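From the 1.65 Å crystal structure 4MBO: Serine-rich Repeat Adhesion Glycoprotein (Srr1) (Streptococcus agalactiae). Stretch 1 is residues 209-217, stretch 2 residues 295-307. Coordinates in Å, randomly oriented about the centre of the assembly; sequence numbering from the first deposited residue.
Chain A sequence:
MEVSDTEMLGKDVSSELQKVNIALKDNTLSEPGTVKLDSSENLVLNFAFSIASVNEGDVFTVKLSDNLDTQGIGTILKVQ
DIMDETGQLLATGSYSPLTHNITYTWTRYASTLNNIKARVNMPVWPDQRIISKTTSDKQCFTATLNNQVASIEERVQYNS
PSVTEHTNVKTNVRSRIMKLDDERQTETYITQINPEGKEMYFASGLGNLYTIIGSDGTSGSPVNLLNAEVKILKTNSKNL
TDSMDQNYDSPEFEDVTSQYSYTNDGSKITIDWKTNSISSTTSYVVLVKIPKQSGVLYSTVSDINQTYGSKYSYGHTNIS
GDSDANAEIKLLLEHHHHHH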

# COMPACT_ATOMS: atom_id res chain seq x y z
N LEU A 209 1.71 -11.24 27.91
CA LEU A 209 1.83 -11.09 26.47
C LEU A 209 2.58 -9.76 26.19
O LEU A 209 2.30 -8.74 26.81
N TYR A 210 3.54 -9.83 25.28
CA TYR A 210 4.33 -8.69 24.81
C TYR A 210 4.32 -8.64 23.29
O TYR A 210 4.08 -9.64 22.61
N THR A 211 4.54 -7.44 22.77
CA THR A 211 4.82 -7.24 21.34
C THR A 211 6.20 -6.62 21.20
O THR A 211 6.49 -5.60 21.80
N ILE A 212 7.08 -7.33 20.47
CA ILE A 212 8.39 -6.85 20.17
C ILE A 212 8.41 -6.52 18.66
O ILE A 212 7.93 -7.29 17.81
N ILE A 213 8.96 -5.35 18.35
CA ILE A 213 9.14 -4.89 16.97
C ILE A 213 10.64 -4.69 16.82
O ILE A 213 11.27 -3.97 17.61
N GLY A 214 11.24 -5.33 15.82
CA GLY A 214 12.68 -5.22 15.64
C GLY A 214 13.05 -5.56 14.21
O GLY A 214 12.18 -5.52 13.34
N SER A 215 14.33 -5.83 13.98
CA SER A 215 14.77 -6.21 12.62
C SER A 215 15.74 -7.38 12.69
O SER A 215 16.47 -7.54 13.68
N ASP A 216 15.71 -8.20 11.65
CA ASP A 216 16.54 -9.41 11.58
C ASP A 216 17.94 -9.10 11.04
O ASP A 216 18.88 -8.94 11.82
N GLY A 217 18.06 -9.01 9.72
CA GLY A 217 19.36 -8.73 9.09
C GLY A 217 20.30 -9.92 9.13
O GLY A 217 20.73 -10.36 10.20
N GLY A 295 15.81 -3.01 5.12
CA GLY A 295 15.87 -3.95 6.20
C GLY A 295 14.52 -4.55 6.43
O GLY A 295 13.49 -3.93 6.14
N VAL A 296 14.53 -5.76 6.94
CA VAL A 296 13.33 -6.51 7.21
C VAL A 296 12.93 -6.28 8.66
O VAL A 296 13.68 -6.57 9.56
N LEU A 297 11.73 -5.79 8.87
CA LEU A 297 11.24 -5.60 10.22
C LEU A 297 10.39 -6.80 10.58
O LEU A 297 9.81 -7.45 9.71
N TYR A 298 10.27 -7.05 11.87
CA TYR A 298 9.40 -8.10 12.36
C TYR A 298 8.64 -7.60 13.57
O TYR A 298 9.03 -6.62 14.23
N SER A 299 7.53 -8.27 13.83
CA SER A 299 6.70 -8.03 15.02
C SER A 299 6.30 -9.33 15.65
O SER A 299 6.10 -10.33 14.96
N THR A 300 6.10 -9.31 16.96
CA THR A 300 5.67 -10.50 17.65
C THR A 300 4.48 -10.27 18.56
O THR A 300 4.15 -9.14 18.88
N VAL A 301 3.90 -11.38 19.00
CA VAL A 301 3.07 -11.43 20.18
C VAL A 301 3.77 -12.61 20.90
O VAL A 301 3.65 -13.78 20.46
N SER A 302 4.55 -12.31 21.94
CA SER A 302 5.44 -13.32 22.52
C SER A 302 5.83 -12.94 23.91
O SER A 302 5.37 -11.95 24.44
N ASP A 303 6.68 -13.77 24.51
CA ASP A 303 7.33 -13.38 25.74
C ASP A 303 8.44 -12.37 25.38
O ASP A 303 8.75 -12.14 24.19
N ILE A 304 9.02 -11.74 26.39
CA ILE A 304 10.00 -10.69 26.14
C ILE A 304 11.24 -11.21 25.41
O ILE A 304 11.87 -10.46 24.68
N ASN A 305 11.54 -12.52 25.58
CA ASN A 305 12.71 -13.21 24.99
C ASN A 305 12.41 -13.84 23.61
O ASN A 305 13.27 -14.44 23.01
N GLN A 306 11.18 -13.70 23.12
CA GLN A 306 10.78 -14.25 21.80
C GLN A 306 11.05 -15.74 21.71
O GLN A 306 11.64 -16.22 20.74
N THR A 307 10.66 -16.43 22.77
CA THR A 307 10.81 -17.83 22.91
C THR A 307 9.56 -18.62 22.47
O THR A 307 9.65 -19.78 22.08

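Strands 210-215 and 295-302 run antiparallel, their N-to-C directions 164° apart; the two stretches together bury 872 Å². Because neighbouring strands of a sheet set most side chains above or below their common plane, packing is largely lateral, and the residues most covered by the other stretch are Ile212, Tyr298 and Tyr210.

The apolar contacts centre on two aromatic rings. Tyr298 adopts chi1 p (67°), and although its CA-to-CB bond points to one face of the sheet, the end of the side chain comes nearer the partner strand. Its ring lies over Gly214, with Gly214 CA 4.0 Å from the centroid of the Tyr298 ring, a CH-pi contact that suits the bare glycine: an ideal CB on Gly214 would clash with Tyr298 OH. Ile212, m at both chi1 and chi2, extends this surface, placing its CG2 4.2 Å from Tyr298 CE1. At the other end of the strand, Tyr210 (chi1 m) receives Ile304 (t, t) on its ring face; Ile304 CB sits 4.2 Å from the Tyr210 ring centroid, almost on the ring normal, and Ile304 CD1 reaches to 4.1 Å from Tyr210 CE2. Leu209 (m, t) and Val301 (t) make a smaller contact, Leu209 CD2 to Val301 CG1 at 3.9 Å. On the face shared by Ile213, Ser215, Leu297 and Ser299, the contacts are mixed: Ile213 CG1 is 3.7 Å from Ser299 OG, a carbon-to-hydroxyl approach, and Ser215 CB is 4.2 Å from Leu297 CD2.

Polar side chains enter the strand pairing itself. Thr300, in the p rotamer, offers OG1 as acceptor to Ile212 N at 3.0 Å, so a side-chain oxygen takes a place in the ladder while Thr300 N still donates to Ile212 O at 2.9 Å. The same hydroxyl donates to Ser302 OG (2.8 Å from Thr300 OG1), and Ser302 OG, also on a p side chain, donates to Asp303 O at 2.7 Å; this relay leads from the strand into the type I turn Asp303-Gln306. Thr211 (m) sends OG1 to Thr300 O at 2.9 Å.

Tyr298 OH is anchored too. Gln306 NE2 donates to Tyr298 OH at 2.9 Å, and Gln306 NE2 also approaches Ile212 CG2 at 3.7 Å. A water lies 2.6 Å from Tyr298 OH and donates a weak hydrogen bond to Ser215 O at 3.5 Å, bridging the two stretches. Asp216 (m) brings OD1 to 3.5 Å from Tyr298 CD2.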

# COMPACT_ATOMS: atom_id res chain seq x y z
CB LEU A 209 0.46 -11.04 25.83
CG LEU A 209 -0.35 -12.34 25.90
CD1 LEU A 209 -1.85 -12.01 25.77
CD2 LEU A 209 0.11 -13.31 24.83
CB TYR A 210 5.80 -8.76 25.25
CG TYR A 210 6.10 -8.66 26.70
CD1 TYR A 210 5.97 -9.79 27.52
CD2 TYR A 210 6.58 -7.49 27.28
CE1 TYR A 210 6.26 -9.72 28.86
CE2 TYR A 210 6.85 -7.42 28.64
CZ TYR A 210 6.70 -8.55 29.42
OH TYR A 210 6.98 -8.55 30.77
CB THR A 211 3.76 -6.42 20.62
OG1 THR A 211 2.62 -7.24 20.42
CG2 THR A 211 4.27 -5.91 19.27
CB ILE A 212 9.48 -7.91 20.39
CG1 ILE A 212 9.36 -8.63 21.75
CG2 ILE A 212 10.85 -7.28 20.17
CD1 ILE A 212 9.21 -7.73 22.91
CB ILE A 213 8.37 -3.61 16.70
CG1 ILE A 213 6.86 -3.93 16.76
CG2 ILE A 213 8.76 -3.01 15.35
CD1 ILE A 213 5.97 -2.74 16.95
CB SER A 215 15.32 -5.02 11.85
OG SER A 215 16.37 -4.37 12.53
CB ASP A 216 15.83 -10.48 10.74
CG ASP A 216 14.52 -10.98 11.38
OD1 ASP A 216 14.57 -11.43 12.56
OD2 ASP A 216 13.46 -10.96 10.70
CB VAL A 296 13.58 -8.01 7.02
CG1 VAL A 296 12.28 -8.78 7.25
CG2 VAL A 296 14.15 -8.30 5.62
CB LEU A 297 10.35 -4.37 10.28
CG LEU A 297 11.11 -3.03 10.16
CD1 LEU A 297 10.15 -1.93 9.68
CD2 LEU A 297 11.79 -2.70 11.49
CB TYR A 298 10.14 -9.36 12.77
CG TYR A 298 11.04 -9.20 13.99
CD1 TYR A 298 10.52 -9.30 15.27
CD2 TYR A 298 12.41 -8.97 13.86
CE1 TYR A 298 11.32 -9.16 16.40
CE2 TYR A 298 13.23 -8.85 14.98
CZ TYR A 298 12.69 -8.94 16.25
OH TYR A 298 13.47 -8.80 17.41
CB SER A 299 5.40 -7.30 14.64
OG SER A 299 5.68 -6.06 14.03
CB THR A 300 6.76 -11.06 18.60
OG1 THR A 300 6.87 -10.22 19.77
CG2 THR A 300 8.10 -11.21 17.93
CB VAL A 301 1.60 -11.70 19.93
CG1 VAL A 301 0.90 -11.92 21.26
CG2 VAL A 301 0.97 -10.53 19.22
CB SER A 302 6.75 -13.38 21.69
OG SER A 302 7.51 -12.12 21.77
CB ASP A 303 7.92 -14.61 26.44
CG ASP A 303 8.99 -15.26 25.62
OD1 ASP A 303 8.78 -15.53 24.44
OD2 ASP A 303 10.08 -15.53 26.19
CB ILE A 304 10.32 -9.98 27.45
CG1 ILE A 304 10.81 -8.56 27.18
CG2 ILE A 304 11.28 -10.81 28.30
CD1 ILE A 304 10.92 -7.68 28.40
CB ASN A 305 13.21 -14.32 25.97
CG ASN A 305 13.83 -13.76 27.27
OD1 ASN A 305 14.83 -13.07 27.25
ND2 ASN A 305 13.24 -14.12 28.41
CB GLN A 306 11.50 -13.53 20.66
CG GLN A 306 11.39 -12.04 20.71
CD GLN A 306 11.99 -11.42 19.47
OE1 GLN A 306 11.71 -11.86 18.35
NE2 GLN A 306 12.76 -10.41 19.66
CB THR A 307 11.13 -18.12 24.39
OG1 THR A 307 12.27 -17.33 24.77
CG2 THR A 307 11.41 -19.57 24.59
O HOH W 1 15.94 -8.13 17.06